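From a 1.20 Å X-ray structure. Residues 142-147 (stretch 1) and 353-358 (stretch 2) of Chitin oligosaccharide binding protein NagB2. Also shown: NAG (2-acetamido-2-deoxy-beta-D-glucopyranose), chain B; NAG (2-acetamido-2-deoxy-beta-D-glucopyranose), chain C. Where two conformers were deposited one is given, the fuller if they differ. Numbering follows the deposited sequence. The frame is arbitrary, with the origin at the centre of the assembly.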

# COMPACT_ATOMS: atom_id res chain seq x y z
N LEU A 142 14.29 -2.90 3.45
CA LEU A 142 14.61 -2.16 2.23
C LEU A 142 13.37 -2.10 1.35
O LEU A 142 12.90 -3.15 0.87
CB LEU A 142 15.78 -2.77 1.47
CG LEU A 142 17.06 -2.82 2.28
CD1 LEU A 142 18.12 -3.63 1.56
CD2 LEU A 142 17.62 -1.44 2.63
N PRO A 143 12.81 -0.93 1.10
CA PRO A 143 11.58 -0.87 0.30
C PRO A 143 11.87 -1.35 -1.11
O PRO A 143 12.91 -1.04 -1.69
CB PRO A 143 11.22 0.62 0.33
CG PRO A 143 12.50 1.33 0.60
CD PRO A 143 13.29 0.40 1.48
N GLU A 144 10.92 -2.10 -1.67
CA GLU A 144 11.01 -2.62 -3.04
C GLU A 144 10.53 -1.61 -4.07
O GLU A 144 11.01 -1.60 -5.20
CB GLU A 144 10.15 -3.90 -3.14
CG GLU A 144 9.93 -4.42 -4.52
CD GLU A 144 9.13 -5.71 -4.61
OE1 GLU A 144 8.94 -6.41 -3.60
OE2 GLU A 144 8.70 -6.03 -5.72
N ALA A 145 9.57 -0.78 -3.68
CA ALA A 145 8.94 0.18 -4.57
C ALA A 145 8.47 1.34 -3.70
O ALA A 145 8.43 1.23 -2.47
CB ALA A 145 7.73 -0.43 -5.28
N GLY A 146 8.13 2.45 -4.35
CA GLY A 146 7.35 3.50 -3.73
C GLY A 146 5.86 3.33 -4.04
O GLY A 146 5.48 2.52 -4.87
N PHE A 147 5.03 4.12 -3.37
CA PHE A 147 3.60 4.13 -3.69
C PHE A 147 3.03 5.52 -3.47
O PHE A 147 3.53 6.31 -2.66
CB PHE A 147 2.78 3.11 -2.87
CG PHE A 147 2.44 3.57 -1.47
CD1 PHE A 147 3.38 3.50 -0.43
CD2 PHE A 147 1.20 4.10 -1.19
CE1 PHE A 147 3.07 3.95 0.83
CE2 PHE A 147 0.89 4.55 0.09
CZ PHE A 147 1.83 4.50 1.09
C1 NAG B . -0.63 -2.30 1.03
C2 NAG B . -1.12 -2.71 2.40
C3 NAG B . -1.74 -1.52 3.13
C4 NAG B . -0.76 -0.35 3.16
C5 NAG B . -0.28 -0.02 1.75
C6 NAG B . 0.78 1.06 1.71
C7 NAG B . -1.79 -5.03 2.82
C8 NAG B . -2.88 -6.05 2.69
N2 NAG B . -2.06 -3.82 2.33
O3 NAG B . -2.08 -1.94 4.44
O4 NAG B . -1.36 0.83 3.69
O5 NAG B . 0.27 -1.21 1.15
O6 NAG B . 1.94 0.69 2.44
O7 NAG B . -0.71 -5.28 3.36
C1 NAG C . 1.97 -4.56 -2.99
C2 NAG C . 2.56 -3.33 -2.33
C3 NAG C . 2.02 -3.16 -0.91
C4 NAG C . 0.50 -3.28 -0.87
C5 NAG C . 0.09 -4.57 -1.57
C6 NAG C . -1.40 -4.78 -1.66
C7 NAG C . 4.85 -2.81 -3.12
C8 NAG C . 6.31 -3.09 -2.91
N2 NAG C . 4.01 -3.44 -2.28
O3 NAG C . 2.46 -1.90 -0.44
O4 NAG C . 0.08 -3.38 0.49
O5 NAG C . 0.58 -4.52 -2.92
O6 NAG C . -1.69 -6.05 -2.24
O7 NAG C . 4.46 -2.03 -3.98
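Stretch 2 353-358: NRVPSM

Stretch 2, Asn-353 to Met-358, lies against stretch 1 without regular helix or strand. Asn-353, with positive phi, has just left a helix; from Arg-354 to Pro-356 the chain is extended, and at Ser-357 psi falls to -12°. The two segments run in opposite senses where they touch, for Pro-143 meets Ser-357 while Gly-146 meets Val-355, and the nearest CA atoms, those of Ala-145 and Ser-357, are 4.4 Å apart.

Leu-142, in a strand, makes no contact with stretch 2. At Pro-143 the contact begins. A proline has no amide hydrogen to give, but its carbonyl can still accept, and the hydroxyl of Ser-357, in the p rotamer, donates to it, with Ser-357 OG 2.7 Å from Pro-143 O. A short polar side chain suits this place, reaching the backbone while Ser-357 CB lies 4.1 Å from Pro-143 CG.

At Glu-144 the chain turns a corner. The CA-to-CB bond of Glu-144 points away, yet the extended side chain brings Glu-144 OE2 to 4.3 Å from Arg-354 NE, too far for a salt bridge. The charges are instead joined by a water whose O lies 2.6 Å from Glu-144 OE2, to which it donates, and 2.8 Å from Arg-354 NH2, from which it accepts.

Ala-145 packs closely through its backbone: Ala-145 CA is 3.1 Å from Val-355 O. The methyl group of Ala-145 meets the sugar, with Ala-145 CB 3.8 Å from C8 of the chain C NAG.

Gly-146 N donates to Val-355 O at 3.0 Å, with an N-H...O angle of 150°. Glycine fits here because a CB in the ideal position on Gly-146 would lie only 3.3 Å from Val-355 CG1, a tight approach to the valine whose own CA-to-CB bond points toward stretch 1.

The CA-to-CB bond of Phe-147 points away from stretch 2, and the ring offers a face to C6 of the chain B NAG, 3.6 Å from Phe-147 CZ, as befits a chitin oligosaccharide binding protein.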

# COMPACT_ATOMS: atom_id res chain seq x y z
N ASN A 353 5.19 -1.14 -14.61
CA ASN A 353 4.91 0.20 -14.14
C ASN A 353 5.09 0.26 -12.64
O ASN A 353 4.39 1.02 -11.96
CB ASN A 353 3.52 0.66 -14.57
CG ASN A 353 3.51 1.18 -15.99
OD1 ASN A 353 3.83 2.34 -16.24
ND2 ASN A 353 3.21 0.32 -16.93
N ARG A 354 6.01 -0.57 -12.11
CA ARG A 354 6.29 -0.56 -10.68
C ARG A 354 7.24 0.60 -10.35
O ARG A 354 8.26 0.80 -11.01
CB ARG A 354 6.83 -1.93 -10.22
CG ARG A 354 5.92 -3.16 -10.59
CD ARG A 354 5.92 -4.35 -9.59
NE ARG A 354 7.19 -5.10 -9.62
CZ ARG A 354 7.54 -5.98 -10.56
NH1 ARG A 354 6.75 -6.29 -11.59
NH2 ARG A 354 8.73 -6.54 -10.49
N VAL A 355 6.87 1.36 -9.34
CA VAL A 355 7.49 2.63 -8.97
C VAL A 355 8.82 2.41 -8.24
O VAL A 355 8.80 1.76 -7.19
CB VAL A 355 6.52 3.38 -8.03
CG1 VAL A 355 7.15 4.59 -7.40
CG2 VAL A 355 5.23 3.74 -8.75
N PRO A 356 9.96 2.92 -8.72
CA PRO A 356 11.24 2.59 -8.06
C PRO A 356 11.33 3.05 -6.61
O PRO A 356 10.79 4.09 -6.22
CB PRO A 356 12.28 3.31 -8.91
CG PRO A 356 11.65 3.38 -10.26
CD PRO A 356 10.19 3.61 -10.01
N SER A 357 12.05 2.26 -5.82
CA SER A 357 12.51 2.73 -4.52
C SER A 357 13.93 3.26 -4.54
O SER A 357 14.36 3.88 -3.56
CB SER A 357 12.42 1.60 -3.49
OG SER A 357 13.25 0.53 -3.91
N MET A 358 14.67 3.02 -5.62
CA MET A 358 16.06 3.43 -5.76
C MET A 358 16.15 4.56 -6.76
O MET A 358 15.36 4.64 -7.70
CB MET A 358 16.88 2.23 -6.28
CG MET A 358 16.98 1.12 -5.23
SD MET A 358 17.91 -0.30 -5.82
CE MET A 358 19.57 0.40 -5.73
O HOH W 1 10.02 -6.32 -7.99